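Local coordinates for protein dextranase (Pseudarthrobacter oxydans, PDB 6NZS) that catalyses the endohydrolysis of (1->6)-alpha-D-glucosidic linkages in dextran, as a member of glycoside hydrolase family 49, at residues E292-N296 with C308-V313; K314-S320 with Y339-Y345; Q349-V355 with E372-T378. All blocks are in the same frame, centred on the assembly; numbering follows the deposited sequence.

Interaction 1. Residues E292-N296 with C308-V313; sequences EADTN and CHSSCV
E292 opens its segment in the left-handed region (phi/psi 55/40), turning the chain into an extended run. With chi1 m and chi2 t, its side chain lies beside the C308-C312 disulfide: E292 CB is 4.0 Å from C312 SG and E292 CG 4.0 Å from C308 SG. The buried carboxylate is balanced by a salt bridge from OE1 to K71, which falls in the N-terminal Ig-like region. A293 (-59/117) fits its short methyl beside V313, CB to CG2 4.1 Å, while its backbone O accepts V313 N at 2.9 Å (163°) and meets C312 CA at 3.2 Å. Water 1 donates to A293 O (3.0 Å) and V313 O (3.1 Å).

D294 (-104/123) forms a single backbone bridge with C312, CA to CA 4.2 Å. Both segments belong to the long loop between strands 283-285 and 316-320 of the beta-solenoid; instead of a regular sheet, a disulfide (SG-SG 2.0 Å, chi1 p at C308 and m at C312) ties the second segment into a tight turn, where C308 O accepts S311 N (3.1 Å) and C312 N (3.0 Å). D294, chi1 t, makes an Asx turn: OD1 accepts N296 N at 3.0 Å and also S311 OG at 3.1 Å, S311 being chi1 p.

T295 (-67/-25, chi1 p) brings both its donors to S311 O, N at 3.0 Å and OG1 at 2.7 Å, and its methyl CG2 reaches V313 CG2 at 3.9 Å. Polar N296, exposed at the edge, lays ND2 3.3 Å from S311 CB.

Interaction 2. Residues K314-S320 with Y339-Y345; sequences KMLQFAS and YHSFVVY
This is a parallel pairing of successive coils in a right-handed beta-helix, the pectate-lyase-like solenoid of family 49. M315 (-68/-39) and S341 (-74/-39) are helical in phi/psi just before the extended strands. Strands 316-320 and 342-345 run 4.7 Å apart at 17°, in register from L316 beside F342 to A319 beside Y345. Backbone bonds alternate: L316 N to S341 O 3.1 Å, V343 N to L316 O 3.2 Å, F318 N to V343 O 3.1 Å, Y345 N to F318 O 3.1 Å.

K314 buries the largest area here, 103 Å². Its side chain (m, m, t, m) is an aliphatic rod: CG lies 4.2 Å from V343 CG1, CD 3.9 Å from H340 CB, and CE 3.8 Å from Y339 CD2 at the ring edge. The buried ammonium is satisfied by the carbonyls of H309 and C312.

Y345, chi1 m, shares a face with Q317, A319 and V343; its ring edge at CD2 meets Q317 NE2 at 3.5 Å, an amide suiting this less hydrophobic side. F318, chi1 m, lies on the other face, packing on L327 of strand 325-335, as L316 does on L329. F318 CE1 is 3.8 Å from F342 CE2, the rings oblique (43°), F318 CB 4.1 Å from V344 CG2; F268 stacks on F318. Finally, S320 N donates to Y345 O at 2.8 Å.

Interaction 3. Residues Q349-V355 with E372-T378; sequences QTFHMNV and ELYKGST
Side chains set up this join between neighbouring coils of the beta-solenoid before parallel strand pairing begins at N354 and T378 (CA-CA 5.2 Å). M353 (m, t, p) tucks inward: CE meets L373 CD2 at 3.5 Å, and SD lies at the edge of the Y374 ring (chi1 m), a Met-aromatic contact 5.1 Å from the centroid, and weakly accepts Y374 N at 3.7 Å. V355 CG2 also packs on L373 CD2, at 3.7 Å. S377, chi1 m, turns OG back to donate to Y374 O (2.7 Å) and accept M353 N (2.9 Å), standing in for a strand carbonyl. T378 N to M353 O and V355 N to T378 O, both 2.9 Å, then take over. H352, chi1 m, gives ND1 to K375 O at 2.8 Å; G376 (73/51) suits the turn, since a CB would clash with that ND1. All-trans K375 stretches NZ to Q349 OE1, 3.2 Å. Serine and histidine thus supply hydrogen bonds where regular backbone pairing has not yet begun, while sulfur and apolar groups fill the inner side.

Following the chain, interaction 1 closes the excursion 297-307 within the loop preceding strand 316-320, and its end, V313, runs straight into K314 of interaction 2. Interaction 2 then closes 321-338, a coil that carries strand 325-335, and interaction 3 closes 356-371 on the next coil. The three follow in series: none nests in or crosses another. H309 O to K314 NZ ties interaction 1 to interaction 2, so the disulfide loop rests on the solenoid. Between interactions 2 and 3, F342 packs on M353 in the interior, while Y374 OH probably hydrogen-bonds V344 N at the edge of strand 342-346, joining the 316-320/342-346 sheet to that of strands 351-361 and 377-380. Interactions 1 and 3 do not touch.

Interaction 1. Residues E292-N296 with C308-V313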
loop_
_atom_site.group_PDB
_atom_site.type_symbol
_atom_site.label_atom_id
_atom_site.label_comp_id
_atom_site.label_asym_id
_atom_site.label_seq_id
_atom_site.Cartn_x
_atom_site.Cartn_y
_atom_site.Cartn_z
ATOM N N GLU A 292 6.722 -11.556 11.646
ATOM C CA GLU A 292 7.438 -11.012 12.804
ATOM C C GLU A 292 8.785 -11.707 12.992
ATOM O O GLU A 292 9.201 -12.009 14.116
ATOM C CB GLU A 292 6.588 -11.064 14.078
ATOM C CG GLU A 292 5.591 -9.918 14.230
ATOM C CD GLU A 292 4.795 -9.995 15.524
ATOM O OE1 GLU A 292 4.488 -11.121 15.967
ATOM O OE2 GLU A 292 4.477 -8.932 16.101
ATOM N N ALA A 293 9.472 -11.968 11.881
ATOM C CA ALA A 293 10.831 -12.493 11.938
ATOM C C ALA A 293 11.719 -11.522 12.706
ATOM O O ALA A 293 11.897 -10.372 12.297
ATOM C CB ALA A 293 11.363 -12.698 10.520
ATOM N N ASP A 294 12.253 -11.977 13.841
ATOM C CA ASP A 294 12.955 -11.113 14.786
ATOM C C ASP A 294 14.457 -11.330 14.652
ATOM O O ASP A 294 14.941 -12.459 14.785
ATOM C CB ASP A 294 12.496 -11.411 16.216
ATOM C CG ASP A 294 12.880 -10.312 17.205
ATOM O OD1 ASP A 294 13.680 -9.420 16.844
ATOM O OD2 ASP A 294 12.377 -10.341 18.353
ATOM N N THR A 295 15.191 -10.246 14.381
ATOM C CA THR A 295 16.646 -10.339 14.331
ATOM C C THR A 295 17.247 -10.636 15.701
ATOM O O THR A 295 18.342 -11.202 15.770
ATOM C CB THR A 295 17.264 -9.079 13.702
ATOM O OG1 THR A 295 16.888 -7.915 14.452
ATOM C CG2 THR A 295 16.790 -8.922 12.254
ATOM N N ASN A 296 16.547 -10.288 16.784
ATOM C CA ASN A 296 16.971 -10.662 18.131
ATOM C C ASN A 296 16.780 -12.147 18.419
ATOM O O ASN A 296 17.234 -12.619 19.467
ATOM C CB ASN A 296 16.178 -9.866 19.170
ATOM C CG ASN A 296 16.596 -8.407 19.242
ATOM O OD1 ASN A 296 17.709 -8.044 18.854
ATOM N ND2 ASN A 296 15.703 -7.563 19.753
ATOM N N CYS A 308 8.160 -6.154 18.590
ATOM C CA CYS A 308 9.470 -6.109 17.950
ATOM C C CYS A 308 9.557 -4.909 17.021
ATOM O O CYS A 308 10.113 -4.986 15.917
ATOM C CB CYS A 308 9.767 -7.407 17.208
ATOM S SG CYS A 308 8.565 -7.830 15.915
ATOM N N HIS A 309 9.009 -3.778 17.478
ATOM C CA HIS A 309 8.864 -2.591 16.638
ATOM C C HIS A 309 10.170 -2.189 15.970
ATOM O O HIS A 309 10.159 -1.712 14.829
ATOM C CB HIS A 309 8.303 -1.434 17.471
ATOM C CG HIS A 309 8.096 -0.171 16.694
ATOM N ND1 HIS A 309 7.005 0.030 15.874
ATOM C CD2 HIS A 309 8.838 0.960 16.616
ATOM C CE1 HIS A 309 7.086 1.228 15.322
ATOM N NE2 HIS A 309 8.190 1.812 15.754
ATOM N N SER A 310 11.302 -2.394 16.642
ATOM C CA SER A 310 12.592 -1.960 16.119
ATOM C C SER A 310 13.543 -3.100 15.770
ATOM O O SER A 310 14.644 -2.829 15.276
ATOM C CB SER A 310 13.272 -0.997 17.100
ATOM O OG SER A 310 13.790 -1.702 18.215
ATOM N N SER A 311 13.161 -4.361 16.003
ATOM C CA SER A 311 14.042 -5.498 15.749
ATOM C C SER A 311 13.509 -6.500 14.732
ATOM O O SER A 311 14.271 -7.364 14.277
ATOM C CB SER A 311 14.363 -6.239 17.055
ATOM O OG SER A 311 13.175 -6.515 17.777
ATOM N N CYS A 312 12.239 -6.435 14.367
ATOM C CA CYS A 312 11.751 -7.337 13.340
ATOM C C CYS A 312 12.202 -6.863 11.965
ATOM O O CYS A 312 12.386 -5.665 11.731
ATOM C CB CYS A 312 10.237 -7.453 13.415
ATOM S SG CYS A 312 9.760 -8.747 14.573
ATOM N N VAL A 313 12.399 -7.832 11.063
ATOM C CA VAL A 313 12.901 -7.540 9.721
ATOM C C VAL A 313 11.979 -6.557 9.018
ATOM O O VAL A 313 10.762 -6.764 8.929
ATOM C CB VAL A 313 13.043 -8.840 8.915
ATOM C CG1 VAL A 313 13.410 -8.535 7.454
ATOM C CG2 VAL A 313 14.073 -9.756 9.543
HETATM O O HOH W 1 9.779 -9.403 10.337
#

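Interaction 2. Residues K314-S320 with Y339-Y345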
loop_
_atom_site.group_PDB
_atom_site.type_symbol
_atom_site.label_atom_id
_atom_site.label_comp_id
_atom_site.label_asym_id
_atom_site.label_seq_id
_atom_site.Cartn_x
_atom_site.Cartn_y
_atom_site.Cartn_z
ATOM N N LYS A 314 12.561 -5.470 8.524
ATOM C CA LYS A 314 11.879 -4.508 7.676
ATOM C C LYS A 314 12.350 -4.735 6.247
ATOM O O LYS A 314 13.475 -5.181 6.016
ATOM C CB LYS A 314 12.229 -3.081 8.106
ATOM C CG LYS A 314 12.162 -2.858 9.618
ATOM C CD LYS A 314 10.727 -2.919 10.130
ATOM C CE LYS A 314 10.590 -2.278 11.517
ATOM N NZ LYS A 314 11.478 -2.943 12.523
ATOM N N MET A 315 11.474 -4.461 5.277
ATOM C CA MET A 315 11.899 -4.680 3.898
ATOM C C MET A 315 12.984 -3.688 3.489
ATOM O O MET A 315 13.943 -4.059 2.798
ATOM C CB MET A 315 10.703 -4.635 2.946
ATOM C CG MET A 315 9.697 -5.781 3.158
ATOM S SD MET A 315 10.394 -7.434 2.952
ATOM C CE MET A 315 10.803 -7.405 1.204
ATOM N N LEU A 316 12.854 -2.434 3.927
ATOM C CA LEU A 316 13.828 -1.384 3.662
ATOM C C LEU A 316 13.986 -0.544 4.918
ATOM O O LEU A 316 12.994 -0.075 5.485
ATOM C CB LEU A 316 13.361 -0.490 2.509
ATOM C CG LEU A 316 13.261 -1.150 1.136
ATOM C CD1 LEU A 316 12.553 -0.207 0.176
ATOM C CD2 LEU A 316 14.629 -1.553 0.610
ATOM N N GLN A 317 15.234 -0.336 5.341
ATOM C CA GLN A 317 15.499 0.465 6.530
ATOM C C GLN A 317 16.731 1.323 6.294
ATOM O O GLN A 317 17.701 0.868 5.680
ATOM C CB GLN A 317 15.706 -0.411 7.772
ATOM C CG GLN A 317 16.182 0.376 8.993
ATOM C CD GLN A 317 16.037 -0.399 10.280
ATOM O OE1 GLN A 317 15.296 -1.380 10.345
ATOM N NE2 GLN A 317 16.748 0.037 11.320
ATOM N N PHE A 318 16.678 2.562 6.780
ATOM C CA PHE A 318 17.758 3.519 6.622
ATOM C C PHE A 318 18.060 4.185 7.952
ATOM O O PHE A 318 17.235 4.199 8.868
ATOM C CB PHE A 318 17.385 4.596 5.610
ATOM C CG PHE A 318 17.243 4.076 4.221
ATOM C CD1 PHE A 318 16.049 3.512 3.790
ATOM C CD2 PHE A 318 18.310 4.127 3.351
ATOM C CE1 PHE A 318 15.932 3.020 2.501
ATOM C CE2 PHE A 318 18.199 3.645 2.072
ATOM C CZ PHE A 318 17.014 3.088 1.640
ATOM N N ALA A 319 19.265 4.745 8.034
ATOM C CA ALA A 319 19.708 5.530 9.178
ATOM C C ALA A 319 19.971 6.950 8.707
ATOM O O ALA A 319 20.637 7.156 7.688
ATOM C CB ALA A 319 20.985 4.934 9.775
ATOM N N SER A 320 19.441 7.927 9.443
ATOM C CA SER A 320 19.567 9.336 9.089
ATOM C C SER A 320 20.504 10.022 10.077
ATOM O O SER A 320 20.237 10.030 11.284
ATOM C CB SER A 320 18.204 10.032 9.097
ATOM O OG SER A 320 18.346 11.420 8.809
ATOM N N TYR A 339 6.622 -7.850 8.021
ATOM C CA TYR A 339 6.442 -6.815 9.040
ATOM C C TYR A 339 6.328 -5.472 8.310
ATOM O O TYR A 339 5.933 -5.441 7.141
ATOM C CB TYR A 339 7.595 -6.900 10.064
ATOM C CG TYR A 339 7.309 -6.235 11.398
ATOM C CD1 TYR A 339 6.310 -6.715 12.232
ATOM C CD2 TYR A 339 8.046 -5.133 11.821
ATOM C CE1 TYR A 339 6.048 -6.117 13.457
ATOM C CE2 TYR A 339 7.794 -4.528 13.045
ATOM C CZ TYR A 339 6.793 -5.027 13.857
ATOM O OH TYR A 339 6.527 -4.439 15.081
ATOM N N HIS A 340 6.691 -4.378 8.981
ATOM C CA HIS A 340 6.578 -3.063 8.350
ATOM C C HIS A 340 7.442 -2.994 7.095
ATOM O O HIS A 340 8.536 -3.564 7.032
ATOM C CB HIS A 340 7.047 -1.944 9.285
ATOM C CG HIS A 340 6.296 -1.851 10.573
ATOM N ND1 HIS A 340 6.679 -0.995 11.585
ATOM C CD2 HIS A 340 5.191 -2.491 11.020
ATOM C CE1 HIS A 340 5.846 -1.120 12.602
ATOM N NE2 HIS A 340 4.936 -2.024 12.287
ATOM N N SER A 341 6.956 -2.235 6.104
ATOM C CA SER A 341 7.668 -2.118 4.832
ATOM C C SER A 341 8.916 -1.248 4.940
ATOM O O SER A 341 9.939 -1.556 4.320
ATOM C CB SER A 341 6.734 -1.563 3.747
ATOM O OG SER A 341 6.269 -0.246 4.059
ATOM N N PHE A 342 8.859 -0.161 5.705
ATOM C CA PHE A 342 9.843 0.896 5.506
ATOM C C PHE A 342 9.977 1.704 6.787
ATOM O O PHE A 342 8.969 2.090 7.380
ATOM C CB PHE A 342 9.364 1.808 4.359
ATOM C CG PHE A 342 10.309 2.927 4.050
ATOM C CD1 PHE A 342 10.229 4.127 4.738
ATOM C CD2 PHE A 342 11.288 2.770 3.086
ATOM C CE1 PHE A 342 11.118 5.153 4.476
ATOM C CE2 PHE A 342 12.181 3.802 2.818
ATOM C CZ PHE A 342 12.088 4.983 3.507
ATOM N N VAL A 343 11.218 1.996 7.191
ATOM C CA VAL A 343 11.457 2.851 8.350
ATOM C C VAL A 343 12.807 3.541 8.219
ATOM O O VAL A 343 13.734 3.034 7.580
ATOM C CB VAL A 343 11.360 2.090 9.695
ATOM C CG1 VAL A 343 12.621 1.266 9.948
ATOM C CG2 VAL A 343 11.110 3.055 10.856
ATOM N N VAL A 344 12.891 4.726 8.810
ATOM C CA VAL A 344 14.133 5.467 8.952
ATOM C C VAL A 344 14.271 5.801 10.426
ATOM O O VAL A 344 13.316 6.284 11.045
ATOM C CB VAL A 344 14.115 6.767 8.125
ATOM C CG1 VAL A 344 15.404 7.559 8.350
ATOM C CG2 VAL A 344 13.902 6.464 6.651
ATOM N N TYR A 345 15.438 5.525 10.995
ATOM C CA TYR A 345 15.745 5.928 12.356
ATOM C C TYR A 345 16.897 6.917 12.326
ATOM O O TYR A 345 17.737 6.882 11.425
ATOM C CB TYR A 345 16.143 4.732 13.209
ATOM C CG TYR A 345 14.998 3.801 13.520
ATOM C CD1 TYR A 345 13.865 4.258 14.182
ATOM C CD2 TYR A 345 15.048 2.468 13.155
ATOM C CE1 TYR A 345 12.813 3.404 14.467
ATOM C CE2 TYR A 345 14.005 1.608 13.436
ATOM C CZ TYR A 345 12.893 2.082 14.090
ATOM O OH TYR A 345 11.856 1.224 14.374
#

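Interaction 3. Residues Q349-V355 with E372-T378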
loop_
_atom_site.group_PDB
_atom_site.type_symbol
_atom_site.label_atom_id
_atom_site.label_comp_id
_atom_site.label_asym_id
_atom_site.label_seq_id
_atom_site.Cartn_x
_atom_site.Cartn_y
_atom_site.Cartn_z
ATOM N N GLN A 349 14.137 14.612 10.641
ATOM C CA GLN A 349 13.902 15.862 9.936
ATOM C C GLN A 349 14.913 16.133 8.827
ATOM O O GLN A 349 14.772 17.132 8.118
ATOM C CB GLN A 349 13.878 17.036 10.926
ATOM C CG GLN A 349 12.708 16.998 11.902
ATOM C CD GLN A 349 12.518 18.318 12.636
ATOM O OE1 GLN A 349 12.774 19.392 12.088
ATOM N NE2 GLN A 349 12.069 18.241 13.886
ATOM N N THR A 350 15.913 15.269 8.639
ATOM C CA THR A 350 16.965 15.524 7.656
ATOM C C THR A 350 17.171 14.334 6.727
ATOM O O THR A 350 18.289 14.039 6.302
ATOM C CB THR A 350 18.278 15.926 8.327
ATOM O OG1 THR A 350 18.747 14.845 9.128
ATOM C CG2 THR A 350 18.084 17.166 9.210
ATOM N N PHE A 351 16.091 13.639 6.372
ATOM C CA PHE A 351 16.158 12.476 5.481
ATOM C C PHE A 351 15.038 12.621 4.457
ATOM O O PHE A 351 13.909 12.168 4.673
ATOM C CB PHE A 351 16.056 11.171 6.263
ATOM C CG PHE A 351 16.510 9.976 5.482
ATOM C CD1 PHE A 351 17.853 9.628 5.437
ATOM C CD2 PHE A 351 15.593 9.202 4.781
ATOM C CE1 PHE A 351 18.276 8.533 4.708
ATOM C CE2 PHE A 351 16.008 8.104 4.053
ATOM C CZ PHE A 351 17.346 7.767 4.015
ATOM N N HIS A 352 15.350 13.235 3.327
ATOM C CA HIS A 352 14.335 13.719 2.400
ATOM C C HIS A 352 14.132 12.718 1.277
ATOM O O HIS A 352 15.053 12.456 0.493
ATOM C CB HIS A 352 14.736 15.098 1.882
ATOM C CG HIS A 352 15.063 16.048 2.989
ATOM N ND1 HIS A 352 14.144 16.407 3.954
ATOM C CD2 HIS A 352 16.219 16.671 3.323
ATOM C CE1 HIS A 352 14.716 17.226 4.821
ATOM N NE2 HIS A 352 15.974 17.402 4.461
ATOM N N MET A 353 12.919 12.178 1.188
ATOM C CA MET A 353 12.628 11.067 0.292
ATOM C C MET A 353 11.945 11.548 -0.976
ATOM O O MET A 353 11.092 12.440 -0.945
ATOM C CB MET A 353 11.727 10.054 0.998
ATOM C CG MET A 353 12.362 9.492 2.252
ATOM S SD MET A 353 11.170 8.689 3.327
ATOM C CE MET A 353 10.383 7.579 2.153
ATOM N N ASN A 354 12.319 10.940 -2.096
ATOM C CA ASN A 354 11.685 11.177 -3.389
ATOM C C ASN A 354 11.254 9.802 -3.885
ATOM O O ASN A 354 12.072 9.047 -4.425
ATOM C CB ASN A 354 12.670 11.854 -4.348
ATOM C CG ASN A 354 12.085 12.098 -5.721
ATOM O OD1 ASN A 354 10.887 11.964 -5.931
ATOM N ND2 ASN A 354 12.945 12.446 -6.673
ATOM N N VAL A 355 9.973 9.482 -3.695
ATOM C CA VAL A 355 9.432 8.152 -3.946
ATOM C C VAL A 355 8.565 8.218 -5.194
ATOM O O VAL A 355 7.680 9.076 -5.290
ATOM C CB VAL A 355 8.599 7.664 -2.749
ATOM C CG1 VAL A 355 8.122 6.235 -2.990
ATOM C CG2 VAL A 355 9.403 7.743 -1.453
ATOM N N GLU A 372 6.057 5.473 5.455
ATOM C CA GLU A 372 6.164 6.671 6.272
ATOM C C GLU A 372 7.135 7.609 5.564
ATOM O O GLU A 372 8.321 7.285 5.412
ATOM C CB GLU A 372 6.668 6.315 7.673
ATOM C CG GLU A 372 6.764 7.510 8.631
ATOM C CD GLU A 372 7.114 7.108 10.057
ATOM O OE1 GLU A 372 6.925 5.922 10.416
ATOM O OE2 GLU A 372 7.580 7.992 10.820
ATOM N N LEU A 373 6.626 8.747 5.098
ATOM C CA LEU A 373 7.450 9.752 4.437
ATOM C C LEU A 373 7.954 10.737 5.484
ATOM O O LEU A 373 7.160 11.335 6.218
ATOM C CB LEU A 373 6.659 10.468 3.343
ATOM C CG LEU A 373 6.204 9.540 2.208
ATOM C CD1 LEU A 373 5.092 10.199 1.425
ATOM C CD2 LEU A 373 7.371 9.232 1.294
ATOM N N TYR A 374 9.272 10.889 5.560
ATOM C CA TYR A 374 9.879 11.747 6.564
ATOM C C TYR A 374 9.842 13.210 6.108
ATOM O O TYR A 374 9.478 13.523 4.973
ATOM C CB TYR A 374 11.259 11.198 6.954
ATOM C CG TYR A 374 11.075 9.886 7.697
ATOM C CD1 TYR A 374 10.827 8.691 7.008
ATOM C CD2 TYR A 374 11.058 9.844 9.083
ATOM C CE1 TYR A 374 10.605 7.489 7.691
ATOM C CE2 TYR A 374 10.841 8.645 9.772
ATOM C CZ TYR A 374 10.612 7.476 9.067
ATOM O OH TYR A 374 10.393 6.296 9.755
ATOM N N LYS A 375 10.185 14.118 7.021
ATOM C CA LYS A 375 9.968 15.538 6.765
ATOM C C LYS A 375 10.587 15.965 5.437
ATOM O O LYS A 375 11.729 15.618 5.125
ATOM C CB LYS A 375 10.569 16.370 7.902
ATOM C CG LYS A 375 10.345 17.863 7.715
ATOM C CD LYS A 375 10.907 18.674 8.870
ATOM C CE LYS A 375 10.667 20.155 8.638
ATOM N NZ LYS A 375 11.041 20.963 9.833
ATOM N N GLY A 376 9.818 16.701 4.637
ATOM C CA GLY A 376 10.355 17.228 3.398
ATOM C C GLY A 376 10.529 16.151 2.349
ATOM O O GLY A 376 11.612 16.002 1.770
ATOM N N SER A 377 9.470 15.382 2.111
ATOM C CA SER A 377 9.497 14.286 1.157
ATOM C C SER A 377 8.321 14.405 0.202
ATOM O O SER A 377 7.310 15.048 0.503
ATOM C CB SER A 377 9.412 12.928 1.859
ATOM O OG SER A 377 10.532 12.691 2.687
ATOM N N THR A 378 8.473 13.779 -0.965
ATOM C CA THR A 378 7.417 13.688 -1.960
ATOM C C THR A 378 7.270 12.241 -2.407
ATOM O O THR A 378 8.243 11.484 -2.455
ATOM C CB THR A 378 7.736 14.540 -3.182
ATOM O OG1 THR A 378 8.938 14.058 -3.790
ATOM C CG2 THR A 378 7.937 15.991 -2.788
HETATM O O HOH W 2 13.438 14.329 6.931
HETATM O O HOH W 3 8.244 11.868 -5.734
#